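Local atomic coordinates of uncharacterized protein VP1736 (Vibrio parahaemolyticus, PDB entry 3LXQ), a protein that is of unknown function but belongs to the sulfatase family of the alkaline phosphatase clan, with an alpha/beta fold built on a mixed sheet. Residues K84-V89 and W295-F300; T124-T129 and F321-L326. All coordinates share one frame; numbering follows the deposited sequence.

How the contacts relate
Contact 1 (84-89 with 295-300) and contact 2 (124-129 with 321-326) belong to one mixed beta sheet, their centres about 22 Å apart and their nearest atoms about 4 Å apart without touching. Contact 1 joins the starts of the parallel strands 87-93 and 298-304; contact 2 joins strand 121-127 to the start of strand 322-328, antiparallel. Strands 298-304 and 322-328 follow each other in the chain and are sheet neighbours, so the two contacts are linked through them. The segments alternate along the sequence, first two early ones, then their two late partners, so chain segments roughly 200 residues apart are brought into a single sheet.

Contact 1 of 2, residues K84-V89 and W295-F300; sequences KRKNLV and WDDTIF
Strands 87-89 and 298-300 run parallel, their axes 4.7 Å apart at 20°, and the buried half of the contact is zipped by the backbone. Asn87 uses both its backbone N and its backbone O: its N gives a hydrogen bond to Asp297 O at 2.8 Å, in the carbonyl plane, while its O takes the N-H of Ile299 almost straight (176°), with the donor above the carbonyl plane. Val89 N then meets Ile299 O at 2.9 Å, nearly along the C=O axis. On the sheet face of Asn87, Thr298, Val89 and Phe300, the Asn87 amide lies beside its own backbone N (chi1 -57°) and points ND2 at Thr298 OG1, 3.2 Å away and in the amide plane. Phe241 N holds Asn87 OD1, and Thr298 OG1 also bonds to Tyr294 O, so both polar ends are fixed. Val89 and Phe300 lie side by side, with Val89 CG1 3.6 Å from Phe300 CD2; Thr298 CG2 sits over one face of that ring, near its rim. Ile299 points to the opposite sheet face from Thr298 and Phe300; the Lys86 chain crosses it obliquely, CD against CG1 at 3.6 Å. Toward the start of the strands the packing loosens: Lys86 NZ remains 5.8 Å from Asp297 OD2 and forms a long, weak ion pair with Asp331, and Asp296 is exposed. With strand 241-246 flanking 87-93 and helix 271-289 packing on Phe300, this is the parallel strand pairing characteristic of the alpha/beta core of the alkaline phosphatase clan.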
loop_
_atom_site.group_PDB
_atom_site.type_symbol
_atom_site.label_atom_id
_atom_site.label_comp_id
_atom_site.label_asym_id
_atom_site.label_seq_id
_atom_site.Cartn_x
_atom_site.Cartn_y
_atom_site.Cartn_z
ATOM N N LYS A 84 -23.862 6.403 5.377
ATOM C CA LYS A 84 -23.096 6.967 6.490
ATOM C C LYS A 84 -21.644 6.515 6.382
ATOM O O LYS A 84 -21.382 5.334 6.145
ATOM C CB LYS A 84 -23.686 6.533 7.835
ATOM N N ARG A 85 -20.714 7.459 6.545
ATOM C CA ARG A 85 -19.272 7.198 6.377
ATOM C C ARG A 85 -18.824 5.993 7.192
ATOM O O ARG A 85 -19.174 5.867 8.364
ATOM C CB ARG A 85 -18.417 8.412 6.766
ATOM C CG ARG A 85 -19.130 9.748 6.790
ATOM C CD ARG A 85 -18.175 10.918 6.643
ATOM N NE ARG A 85 -17.949 11.248 5.231
ATOM C CZ ARG A 85 -17.830 12.487 4.749
ATOM N NH1 ARG A 85 -17.924 13.540 5.557
ATOM N NH2 ARG A 85 -17.638 12.680 3.448
ATOM N N LYS A 86 -18.064 5.098 6.568
ATOM C CA LYS A 86 -17.570 3.926 7.282
ATOM C C LYS A 86 -16.201 4.187 7.940
ATOM O O LYS A 86 -15.443 5.063 7.507
ATOM C CB LYS A 86 -17.477 2.719 6.344
ATOM C CG LYS A 86 -18.808 2.121 5.931
ATOM C CD LYS A 86 -18.580 1.121 4.800
ATOM C CE LYS A 86 -19.883 0.583 4.224
ATOM N NZ LYS A 86 -20.553 -0.331 5.182
ATOM N N ASN A 87 -15.901 3.421 8.988
ATOM C CA ASN A 87 -14.560 3.383 9.556
ATOM C C ASN A 87 -13.610 2.746 8.542
ATOM O O ASN A 87 -14.031 1.944 7.698
ATOM C CB ASN A 87 -14.543 2.563 10.852
ATOM C CG ASN A 87 -15.516 3.073 11.902
ATOM O OD1 ASN A 87 -15.571 4.268 12.207
ATOM N ND2 ASN A 87 -16.266 2.152 12.488
ATOM N N LEU A 88 -12.330 3.091 8.626
ATOM C CA LEU A 88 -11.330 2.499 7.736
ATOM C C LEU A 88 -10.116 1.916 8.468
ATOM O O LEU A 88 -9.368 2.631 9.130
ATOM C CB LEU A 88 -10.877 3.516 6.682
ATOM C CG LEU A 88 -9.741 3.096 5.756
ATOM C CD1 LEU A 88 -10.125 1.922 4.852
ATOM C CD2 LEU A 88 -9.299 4.290 4.934
ATOM N N VAL A 89 -9.930 0.606 8.316
ATOM C CA VAL A 89 -8.845 -0.105 8.979
ATOM C C VAL A 89 -7.919 -0.665 7.905
ATOM O O VAL A 89 -8.343 -1.466 7.058
ATOM C CB VAL A 89 -9.381 -1.216 9.923
ATOM C CG1 VAL A 89 -8.281 -2.156 10.358
ATOM C CG2 VAL A 89 -10.064 -0.597 11.146
ATOM N N TRP A 295 -17.843 -4.171 13.342
ATOM C CA TRP A 295 -17.868 -4.923 12.077
ATOM C C TRP A 295 -18.824 -4.377 11.018
ATOM O O TRP A 295 -18.455 -4.273 9.838
ATOM C CB TRP A 295 -18.171 -6.406 12.308
ATOM C CG TRP A 295 -18.103 -7.203 11.031
ATOM C CD1 TRP A 295 -19.157 -7.666 10.294
ATOM C CD2 TRP A 295 -16.918 -7.590 10.322
ATOM N NE1 TRP A 295 -18.703 -8.337 9.184
ATOM C CE2 TRP A 295 -17.334 -8.305 9.174
ATOM C CE3 TRP A 295 -15.544 -7.420 10.556
ATOM C CZ2 TRP A 295 -16.423 -8.847 8.257
ATOM C CZ3 TRP A 295 -14.638 -7.956 9.643
ATOM C CH2 TRP A 295 -15.082 -8.658 8.505
ATOM N N ASP A 296 -20.038 -4.042 11.446
ATOM C CA ASP A 296 -21.060 -3.466 10.568
ATOM C C ASP A 296 -20.569 -2.205 9.871
ATOM O O ASP A 296 -20.928 -1.932 8.724
ATOM C CB ASP A 296 -22.313 -3.111 11.382
ATOM C CG ASP A 296 -23.219 -4.302 11.622
ATOM O OD1 ASP A 296 -22.865 -5.432 11.216
ATOM O OD2 ASP A 296 -24.301 -4.101 12.223
ATOM N N ASP A 297 -19.723 -1.456 10.570
ATOM C CA ASP A 297 -19.466 -0.066 10.238
ATOM C C ASP A 297 -18.080 0.176 9.616
ATOM O O ASP A 297 -17.659 1.330 9.484
ATOM C CB ASP A 297 -19.637 0.764 11.515
ATOM C CG ASP A 297 -19.846 2.246 11.245
ATOM O OD1 ASP A 297 -19.841 3.014 12.235
ATOM O OD2 ASP A 297 -20.026 2.649 10.073
ATOM N N THR A 298 -17.390 -0.893 9.208
ATOM C CA THR A 298 -15.967 -0.781 8.866
ATOM C C THR A 298 -15.533 -1.503 7.598
ATOM O O THR A 298 -16.019 -2.602 7.296
ATOM C CB THR A 298 -15.091 -1.285 10.036
ATOM O OG1 THR A 298 -15.519 -0.665 11.253
ATOM C CG2 THR A 298 -13.604 -0.967 9.790
ATOM N N ILE A 299 -14.605 -0.868 6.871
ATOM C CA ILE A 299 -13.916 -1.472 5.746
ATOM C C ILE A 299 -12.487 -1.798 6.174
ATOM O O ILE A 299 -11.789 -0.951 6.746
ATOM C CB ILE A 299 -13.874 -0.525 4.505
ATOM C CG1 ILE A 299 -15.285 -0.217 3.983
ATOM C CG2 ILE A 299 -12.963 -1.092 3.395
ATOM C CD1 ILE A 299 -16.050 -1.406 3.419
ATOM N N PHE A 300 -12.069 -3.032 5.888
ATOM C CA PHE A 300 -10.743 -3.521 6.215
ATOM C C PHE A 300 -9.984 -3.796 4.930
ATOM O O PHE A 300 -10.566 -4.268 3.948
ATOM C CB PHE A 300 -10.833 -4.812 7.037
ATOM C CG PHE A 300 -11.578 -4.662 8.340
ATOM C CD1 PHE A 300 -12.969 -4.773 8.383
ATOM C CD2 PHE A 300 -10.893 -4.427 9.525
ATOM C CE1 PHE A 300 -13.666 -4.640 9.586
ATOM C CE2 PHE A 300 -11.585 -4.286 10.750
ATOM C CZ PHE A 300 -12.968 -4.394 10.773
#

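Contact 2 of 2, residues T124-T129 and F321-L326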
loop_
_atom_site.group_PDB
_atom_site.type_symbol
_atom_site.label_atom_id
_atom_site.label_comp_id
_atom_site.label_asym_id
_atom_site.label_seq_id
_atom_site.Cartn_x
_atom_site.Cartn_y
_atom_site.Cartn_z
ATOM N N THR A 124 -5.699 -9.931 -7.615
ATOM C CA THR A 124 -4.745 -10.982 -7.992
ATOM C C THR A 124 -3.588 -10.421 -8.787
ATOM O O THR A 124 -2.617 -11.132 -9.063
ATOM C CB THR A 124 -5.397 -12.129 -8.797
ATOM O OG1 THR A 124 -5.778 -11.650 -10.098
ATOM C CG2 THR A 124 -6.613 -12.679 -8.063
ATOM N N GLN A 125 -3.690 -9.145 -9.144
ATOM C CA GLN A 125 -2.637 -8.455 -9.882
ATOM C C GLN A 125 -2.249 -7.119 -9.240
ATOM O O GLN A 125 -2.096 -6.127 -9.936
ATOM C CB GLN A 125 -3.050 -8.228 -11.347
ATOM C CG GLN A 125 -3.044 -9.495 -12.185
ATOM C CD GLN A 125 -1.667 -10.130 -12.289
ATOM O OE1 GLN A 125 -1.531 -11.353 -12.254
ATOM N NE2 GLN A 125 -0.641 -9.302 -12.438
HETATM N N MSE A 126 -2.079 -7.142 -7.920
HETATM C CA MSE A 126 -1.662 -6.006 -7.114
HETATM C C MSE A 126 -0.141 -5.924 -6.988
HETATM O O MSE A 126 0.519 -6.917 -6.686
HETATM C CB MSE A 126 -2.268 -6.117 -5.712
HETATM C CG MSE A 126 -1.944 -4.943 -4.797
HETATM SE SE MSE A 126 -2.628 -3.224 -5.415
HETATM C CE MSE A 126 -4.495 -3.728 -5.665
ATOM N N TYR A 127 0.400 -4.730 -7.215
ATOM C CA TYR A 127 1.846 -4.509 -7.103
ATOM C C TYR A 127 2.211 -3.362 -6.189
ATOM O O TYR A 127 1.592 -2.291 -6.226
ATOM C CB TYR A 127 2.476 -4.323 -8.484
ATOM C CG TYR A 127 2.341 -5.563 -9.323
ATOM C CD1 TYR A 127 1.171 -5.814 -10.040
ATOM C CD2 TYR A 127 3.363 -6.507 -9.372
ATOM C CE1 TYR A 127 1.016 -6.963 -10.789
ATOM C CE2 TYR A 127 3.222 -7.661 -10.134
ATOM C CZ TYR A 127 2.046 -7.881 -10.845
ATOM O OH TYR A 127 1.888 -9.036 -11.580
ATOM N N ALA A 128 3.211 -3.599 -5.349
ATOM C CA ALA A 128 3.803 -2.536 -4.554
ATOM C C ALA A 128 4.572 -1.625 -5.506
ATOM O O ALA A 128 5.046 -2.080 -6.544
ATOM C CB ALA A 128 4.728 -3.109 -3.472
ATOM N N THR A 129 4.622 -0.333 -5.181
ATOM C CA THR A 129 5.443 0.625 -5.924
ATOM C C THR A 129 6.915 0.557 -5.504
ATOM O O THR A 129 7.800 1.050 -6.222
ATOM C CB THR A 129 4.958 2.058 -5.698
ATOM O OG1 THR A 129 5.015 2.333 -4.302
ATOM C CG2 THR A 129 3.519 2.259 -6.204
ATOM N N PHE A 321 7.394 -7.545 -6.715
ATOM C CA PHE A 321 6.540 -6.430 -6.302
ATOM C C PHE A 321 5.111 -6.928 -6.131
ATOM O O PHE A 321 4.218 -6.190 -5.671
ATOM C CB PHE A 321 6.628 -5.291 -7.323
ATOM C CG PHE A 321 7.962 -4.587 -7.329
ATOM C CD1 PHE A 321 9.050 -5.122 -8.018
ATOM C CD2 PHE A 321 8.129 -3.400 -6.636
ATOM C CE1 PHE A 321 10.290 -4.489 -8.010
ATOM C CE2 PHE A 321 9.358 -2.755 -6.626
ATOM C CZ PHE A 321 10.440 -3.297 -7.324
ATOM N N HIS A 322 4.900 -8.190 -6.496
ATOM C CA HIS A 322 3.584 -8.800 -6.468
ATOM C C HIS A 322 3.169 -9.116 -5.029
ATOM O O HIS A 322 3.897 -9.751 -4.272
ATOM C CB HIS A 322 3.551 -10.022 -7.390
ATOM C CG HIS A 322 2.182 -10.588 -7.619
ATOM N ND1 HIS A 322 1.973 -11.920 -7.908
ATOM C CD2 HIS A 322 0.957 -10.012 -7.605
ATOM C CE1 HIS A 322 0.680 -12.140 -8.066
ATOM N NE2 HIS A 322 0.040 -10.998 -7.885
ATOM N N ILE A 323 1.991 -8.631 -4.651
ATOM C CA ILE A 323 1.574 -8.632 -3.260
ATOM C C ILE A 323 0.095 -8.970 -3.174
ATOM O O ILE A 323 -0.647 -8.747 -4.128
ATOM C CB ILE A 323 1.862 -7.262 -2.554
ATOM C CG1 ILE A 323 1.317 -6.073 -3.356
ATOM C CG2 ILE A 323 3.353 -7.062 -2.364
ATOM C CD1 ILE A 323 1.114 -4.797 -2.514
ATOM N N PRO A 324 -0.336 -9.540 -2.039
ATOM C CA PRO A 324 -1.765 -9.720 -1.816
ATOM C C PRO A 324 -2.435 -8.400 -1.466
ATOM O O PRO A 324 -1.795 -7.496 -0.936
ATOM C CB PRO A 324 -1.809 -10.652 -0.604
ATOM C CG PRO A 324 -0.545 -10.340 0.148
ATOM C CD PRO A 324 0.470 -10.051 -0.917
ATOM N N ALA A 325 -3.716 -8.287 -1.787
ATOM C CA ALA A 325 -4.522 -7.174 -1.324
ATOM C C ALA A 325 -5.924 -7.697 -1.218
ATOM O O ALA A 325 -6.401 -8.368 -2.123
ATOM C CB ALA A 325 -4.455 -5.996 -2.296
ATOM N N LEU A 326 -6.567 -7.399 -0.098
ATOM C CA LEU A 326 -7.917 -7.865 0.172
ATOM C C LEU A 326 -8.710 -6.757 0.819
ATOM O O LEU A 326 -8.287 -6.192 1.819
ATOM C CB LEU A 326 -7.866 -9.079 1.113
ATOM C CG LEU A 326 -9.061 -9.972 1.500
ATOM C CD1 LEU A 326 -9.426 -9.758 2.950
ATOM C CD2 LEU A 326 -10.294 -9.842 0.607
HETATM O O HOH W 1 -2.007 -9.598 -6.323
#
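Three direct hydrogen bonds join the segments, two of them between backbones. Ala128 N reaches Phe321 O at 2.8 Å in the carbonyl plane, and Ile323 N reaches Met126 O at 3.0 Å from above the carbonyl plane. These bonds flank the antiparallel, non-hydrogen-bonded pair Tyr127-His322, where Tyr127 CA adds a C-H...O contact to Phe321 O. The third comes from a side chain: with CG anti to its backbone N (chi1 -170°), His322 directs NE2 to Thr124 O at 2.9 Å, a bent bond (146°) that approaches above the carbonyl plane. Met126 O lies near the plane of the imidazole at its edge, 3.3 Å from His322 CD2. Water 1 bridges the backbones where the strands part, accepting from Met126 N and donating to Ile323 O.

Aromatic contact is slight: the rings of Tyr127 and His322 are inclined by 26° but slid apart, centroids 5.1 Å from each other, so His322 CD2 covers just the rim of one tyrosine face. Gln125 NE2 weakly bonds Tyr127 OH in the plane of the tyrosine ring. Apolar packing centres on Met126, modelled as selenomethionine, whose CG is 3.7 Å from both Ile323 CG1 and Ala325 CB; Ile323 keeps CG1 in the crowded position between N and carbonyl carbon. Phe321 CD2 abuts Ala128 O, a buried carbonyl with no polar partner in the model. Strand 298-304, the other sheet neighbour, packs against Ile323 and Ala325; the contact is a short antiparallel pairing, bridged by a water, within the mixed sheet of a sulfatase-family alpha/beta fold.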